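Local coordinates for protein uncharacterized conserved (Bdellovibrio bacteriovorus, PDB 7O21) that probably acts as an L,D-carboxypeptidase of the YkuD family that edits cell-wall peptidoglycan and so helps generate the curved shape of this predatory bacterium, at residues I66-G78 / L144-V158. Sequence-based numbering, arbitrary orientation.
Sequences ITEYPADIGKMGG and LTRGSRGCVVVRNDV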
loop_
_atom_site.group_PDB
_atom_site.type_symbol
_atom_site.label_atom_id
_atom_site.label_comp_id
_atom_site.label_asym_id
_atom_site.label_seq_id
_atom_site.Cartn_x
_atom_site.Cartn_y
_atom_site.Cartn_z
ATOM N N ILE A 66 -23.549 13.622 12.411
ATOM C CA ILE A 66 -23.222 14.202 13.700
ATOM C C ILE A 66 -22.663 15.614 13.592
ATOM O O ILE A 66 -22.844 16.402 14.525
ATOM C CB ILE A 66 -22.314 13.314 14.566
ATOM C CG1 ILE A 66 -21.000 13.071 13.849
ATOM C CG2 ILE A 66 -23.015 11.996 14.910
ATOM C CD1 ILE A 66 -20.012 12.250 14.659
ATOM N N THR A 67 -21.997 15.961 12.495
ATOM C CA THR A 67 -21.490 17.318 12.322
ATOM C C THR A 67 -21.238 17.582 10.840
ATOM O O THR A 67 -21.299 16.674 10.005
ATOM C CB THR A 67 -20.229 17.544 13.160
ATOM O OG1 THR A 67 -19.964 18.953 13.259
ATOM C CG2 THR A 67 -19.038 16.842 12.531
ATOM N N GLU A 68 -20.976 18.852 10.520
ATOM C CA GLU A 68 -20.812 19.295 9.147
ATOM C C GLU A 68 -20.038 20.608 9.146
ATOM O O GLU A 68 -20.265 21.469 10.006
ATOM C CB GLU A 68 -22.186 19.512 8.498
ATOM C CG GLU A 68 -22.142 19.885 7.034
ATOM C CD GLU A 68 -23.498 19.750 6.375
ATOM O OE1 GLU A 68 -24.072 18.640 6.409
ATOM O OE2 GLU A 68 -23.995 20.750 5.835
ATOM N N TYR A 69 -19.131 20.758 8.189
ATOM C CA TYR A 69 -18.288 21.938 8.103
ATOM C C TYR A 69 -18.104 22.323 6.636
ATOM O O TYR A 69 -18.268 21.487 5.752
ATOM C CB TYR A 69 -16.902 21.640 8.682
ATOM C CG TYR A 69 -16.932 21.101 10.096
ATOM C CD1 TYR A 69 -17.254 21.931 11.153
ATOM C CD2 TYR A 69 -16.633 19.773 10.370
ATOM C CE1 TYR A 69 -17.286 21.466 12.448
ATOM C CE2 TYR A 69 -16.661 19.292 11.675
ATOM C CZ TYR A 69 -16.988 20.150 12.704
ATOM O OH TYR A 69 -17.028 19.708 14.005
ATOM N N PRO A 70 -17.745 23.578 6.375
ATOM C CA PRO A 70 -17.348 23.934 5.008
ATOM C C PRO A 70 -16.093 23.187 4.577
ATOM O O PRO A 70 -15.217 22.869 5.388
ATOM C CB PRO A 70 -17.083 25.443 5.096
ATOM C CG PRO A 70 -17.740 25.889 6.396
ATOM C CD PRO A 70 -17.654 24.712 7.308
ATOM N N ALA A 71 -16.021 22.912 3.276
ATOM C CA ALA A 71 -14.850 22.285 2.682
ATOM C C ALA A 71 -14.838 22.623 1.201
ATOM O O ALA A 71 -15.864 22.992 0.624
ATOM C CB ALA A 71 -14.922 20.766 2.852
ATOM N N ASP A 72 -13.665 22.508 0.586
ATOM C CA ASP A 72 -13.567 22.707 -0.853
ATOM C C ASP A 72 -12.471 21.803 -1.388
ATOM O O ASP A 72 -11.790 21.109 -0.630
ATOM C CB ASP A 72 -13.306 24.181 -1.192
ATOM C CG ASP A 72 -14.008 24.633 -2.475
ATOM O OD1 ASP A 72 -14.253 23.801 -3.375
ATOM O OD2 ASP A 72 -14.291 25.845 -2.580
ATOM N N ILE A 73 -12.332 21.785 -2.711
ATOM C CA ILE A 73 -11.315 20.989 -3.381
ATOM C C ILE A 73 -10.218 21.905 -3.895
ATOM O O ILE A 73 -10.494 22.969 -4.468
ATOM C CB ILE A 73 -11.927 20.183 -4.537
ATOM C CG1 ILE A 73 -13.076 19.317 -4.022
ATOM C CG2 ILE A 73 -10.845 19.364 -5.230
ATOM C CD1 ILE A 73 -12.661 18.193 -3.082
ATOM N N GLY A 74 -8.967 21.488 -3.695
ATOM C CA GLY A 74 -7.854 22.262 -4.210
ATOM C C GLY A 74 -7.841 22.275 -5.726
ATOM O O GLY A 74 -8.236 21.313 -6.386
ATOM N N LYS A 75 -7.371 23.392 -6.282
ATOM C CA LYS A 75 -7.390 23.605 -7.721
ATOM C C LYS A 75 -6.014 23.829 -8.335
ATOM O O LYS A 75 -5.923 24.016 -9.554
ATOM C CB LYS A 75 -8.289 24.801 -8.061
ATOM C CG LYS A 75 -9.765 24.569 -7.826
ATOM C CD LYS A 75 -10.576 25.733 -8.357
ATOM C CE LYS A 75 -12.055 25.391 -8.463
ATOM N NZ LYS A 75 -12.891 26.271 -7.596
ATOM N N MET A 76 -4.949 23.801 -7.544
ATOM C CA MET A 76 -3.638 24.239 -8.001
ATOM C C MET A 76 -2.846 23.094 -8.617
ATOM O O MET A 76 -2.987 21.931 -8.228
ATOM C CB MET A 76 -2.846 24.827 -6.832
ATOM C CG MET A 76 -3.371 26.168 -6.351
ATOM S SD MET A 76 -3.185 27.447 -7.609
ATOM C CE MET A 76 -1.404 27.652 -7.604
ATOM N N GLY A 77 -1.999 23.443 -9.584
ATOM C CA GLY A 77 -1.086 22.484 -10.184
ATOM C C GLY A 77 -1.762 21.329 -10.885
ATOM O O GLY A 77 -1.206 20.226 -10.924
ATOM N N GLY A 78 -2.948 21.549 -11.443
ATOM C CA GLY A 78 -3.677 20.490 -12.116
ATOM C C GLY A 78 -3.109 20.119 -13.471
ATOM O O GLY A 78 -3.576 20.604 -14.501
ATOM N N LEU A 144 -9.527 28.052 0.463
ATOM C CA LEU A 144 -9.396 26.596 0.484
ATOM C C LEU A 144 -8.940 26.043 -0.865
ATOM O O LEU A 144 -8.230 25.032 -0.913
ATOM C CB LEU A 144 -10.725 25.979 0.914
ATOM C CG LEU A 144 -11.219 26.314 2.322
ATOM C CD1 LEU A 144 -12.522 25.578 2.594
ATOM C CD2 LEU A 144 -10.161 25.950 3.370
ATOM N N THR A 145 -9.318 26.699 -1.966
ATOM C CA THR A 145 -8.985 26.224 -3.303
ATOM C C THR A 145 -7.516 26.424 -3.658
ATOM O O THR A 145 -7.091 25.976 -4.730
ATOM C CB THR A 145 -9.876 26.915 -4.335
ATOM O OG1 THR A 145 -9.947 28.312 -4.033
ATOM C CG2 THR A 145 -11.283 26.345 -4.280
ATOM N N ARG A 146 -6.730 27.063 -2.792
ATOM C CA ARG A 146 -5.297 27.081 -3.053
ATOM C C ARG A 146 -4.643 25.711 -2.891
ATOM O O ARG A 146 -3.488 25.547 -3.296
ATOM C CB ARG A 146 -4.595 28.132 -2.200
ATOM C CG ARG A 146 -3.221 28.482 -2.735
ATOM C CD ARG A 146 -2.631 29.679 -2.023
ATOM N NE ARG A 146 -3.300 30.933 -2.361
ATOM C CZ ARG A 146 -2.823 32.128 -2.029
ATOM N NH1 ARG A 146 -1.684 32.208 -1.359
ATOM N NH2 ARG A 146 -3.474 33.234 -2.359
ATOM N N GLY A 147 -5.346 24.729 -2.336
ATOM C CA GLY A 147 -4.797 23.386 -2.232
ATOM C C GLY A 147 -4.460 22.796 -3.588
ATOM O O GLY A 147 -4.912 23.243 -4.643
ATOM N N SER A 148 -3.644 21.745 -3.546
ATOM C CA SER A 148 -3.261 21.052 -4.765
ATOM C C SER A 148 -4.468 20.326 -5.336
ATOM O O SER A 148 -5.381 19.923 -4.608
ATOM C CB SER A 148 -2.137 20.053 -4.474
ATOM O OG SER A 148 -2.029 19.065 -5.485
ATOM N N ARG A 149 -4.462 20.165 -6.657
ATOM C CA ARG A 149 -5.642 19.709 -7.373
ATOM C C ARG A 149 -6.161 18.404 -6.792
ATOM O O ARG A 149 -5.425 17.422 -6.669
ATOM C CB ARG A 149 -5.317 19.527 -8.859
ATOM C CG ARG A 149 -6.552 19.272 -9.710
ATOM C CD ARG A 149 -6.205 18.984 -11.162
ATOM N NE ARG A 149 -7.411 18.935 -11.983
ATOM C CZ ARG A 149 -7.461 19.260 -13.270
ATOM N NH1 ARG A 149 -6.366 19.660 -13.903
ATOM N NH2 ARG A 149 -8.611 19.184 -13.926
ATOM N N GLY A 150 -7.441 18.405 -6.430
ATOM C CA GLY A 150 -8.112 17.209 -5.990
ATOM C C GLY A 150 -8.095 16.959 -4.495
ATOM O O GLY A 150 -8.837 16.091 -4.024
ATOM N N CYS A 151 -7.266 17.670 -3.734
ATOM C CA CYS A 151 -7.242 17.490 -2.291
ATOM C C CYS A 151 -8.494 18.083 -1.668
ATOM O O CYS A 151 -9.056 19.059 -2.168
ATOM C CB CYS A 151 -6.028 18.186 -1.707
ATOM S SG CYS A 151 -4.529 17.182 -1.935
ATOM N N VAL A 152 -8.919 17.498 -0.558
ATOM C CA VAL A 152 -10.016 18.055 0.232
ATOM C C VAL A 152 -9.421 18.996 1.270
ATOM O O VAL A 152 -8.573 18.587 2.071
ATOM C CB VAL A 152 -10.827 16.945 0.911
ATOM C CG1 VAL A 152 -11.980 17.554 1.717
ATOM C CG2 VAL A 152 -11.322 15.926 -0.117
ATOM N N VAL A 153 -9.836 20.260 1.247
ATOM C CA VAL A 153 -9.234 21.283 2.093
ATOM C C VAL A 153 -10.298 21.865 3.012
ATOM O O VAL A 153 -11.411 22.188 2.569
ATOM C CB VAL A 153 -8.593 22.392 1.243
ATOM C CG1 VAL A 153 -7.757 23.352 2.119
ATOM C CG2 VAL A 153 -7.758 21.792 0.116
ATOM N N VAL A 154 -9.937 22.013 4.285
ATOM C CA VAL A 154 -10.777 22.591 5.318
ATOM C C VAL A 154 -9.946 23.595 6.109
ATOM O O VAL A 154 -8.721 23.679 5.982
ATOM C CB VAL A 154 -11.359 21.516 6.261
ATOM C CG1 VAL A 154 -12.250 20.547 5.486
ATOM C CG2 VAL A 154 -10.241 20.746 6.951
ATOM N N ARG A 155 -10.609 24.310 6.977
ATOM C CA ARG A 155 -9.925 25.285 7.851
ATOM C C ARG A 155 -9.159 24.560 8.969
ATOM O O ARG A 155 -9.435 23.441 9.270
ATOM C CB ARG A 155 -10.945 26.304 8.371
ATOM C CG ARG A 155 -11.521 27.212 7.302
ATOM C CD ARG A 155 -10.464 28.145 6.762
ATOM N NE ARG A 155 -10.828 28.788 5.526
ATOM C CZ ARG A 155 -9.933 29.321 4.736
ATOM N NH1 ARG A 155 -10.281 29.878 3.604
ATOM N NH2 ARG A 155 -8.667 29.259 5.044
ATOM N N ASN A 156 -8.221 25.263 9.573
ATOM C CA ASN A 156 -7.367 24.685 10.642
ATOM C C ASN A 156 -8.209 24.228 11.839
ATOM O O ASN A 156 -7.916 23.234 12.383
ATOM C CB ASN A 156 -6.330 25.711 11.106
ATOM C CG ASN A 156 -5.233 25.889 10.095
ATOM O OD1 ASN A 156 -4.656 24.914 9.676
ATOM N ND2 ASN A 156 -4.973 27.117 9.707
ATOM N N ASP A 157 -9.209 25.005 12.214
ATOM C CA ASP A 157 -10.072 24.628 13.356
ATOM C C ASP A 157 -10.826 23.344 13.005
ATOM O O ASP A 157 -10.962 22.523 13.844
ATOM C CB ASP A 157 -10.966 25.792 13.798
ATOM C CG ASP A 157 -12.051 26.218 12.822
ATOM O OD1 ASP A 157 -11.836 26.135 11.659
ATOM O OD2 ASP A 157 -13.074 26.671 13.282
ATOM N N VAL A 158 -11.234 23.231 11.756
ATOM C CA VAL A 158 -11.998 22.064 11.338
ATOM C C VAL A 158 -11.128 20.818 11.323
ATOM O O VAL A 158 -11.553 19.758 11.794
ATOM C CB VAL A 158 -12.633 22.335 9.970
ATOM C CG1 VAL A 158 -13.253 21.057 9.412
ATOM C CG2 VAL A 158 -13.689 23.427 10.086
HETATM O O HOH W 1 -13.512 24.417 6.776
#
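Thr145 lays its methyl against residues 72-75, while its carbonyl takes the N-H of Lys75. Thr145 CG2 sits 3.5 Å from Ile73 O and equally close to Asp72 OD2, where the side chains of Thr145 and Asp72 cross. A chi1 of 45° puts OG1 between the backbone N and the carbonyl carbon, which leaves CG2 anti to the carbonyl carbon, against Ile73 O and the Asp72 carboxylate. Lys75 runs alongside Thr145, pointing the same way. The carboxylate of Asp72 is turned back on its own chain: OD1 accepts Ile73 N on its anti side, and Asp72 CB packs on Leu144 CB at 3.8 Å.

Arg149 holds the far end of 66-78 through its backbone: Arg149 N reaches Met76 O (2.8 Å), a bent bond of 134° at the hydrogen. CG anti to the backbone N (chi1 -171°) and an extended chain carry the guanidinium past poorly ordered Gly78, which lies at its edge; NH2 is bonded to Lys87 O. Gly74 meets residues 144-158 with backbone alone, Gly74 CA packing closely on Gly147 and Ser148, 3.1 Å from Gly147 O. Gly74 N binds Cys151 O at 2.9 Å, and Gly150 N returns to Gly74 O from above the carbonyl plane. Gly147 O also receives Met76 N.

Toward Tyr69 the two segments diverge: a water joins Pro70 O to Arg155 N, and Val158 CG1 meets the Tyr69 ring obliquely, 3.7 Å from CD2. Asp72 and Val153 form an antiparallel hydrogen-bonded pair, followed by the non-hydrogen-bonded pair Ile73-Val152. This pairing joins strands 62-73 and 152-153, and the Gly74 bonds fix the Ser148-Cys151 type II turn just before strand 152-153. The turn delivers Cys151, the predicted nucleophile, about 4 Å from the side chain of His136, the predicted proton donor/acceptor: the SRGC active-site loop characteristic of the YkuD L,D-transpeptidase fold.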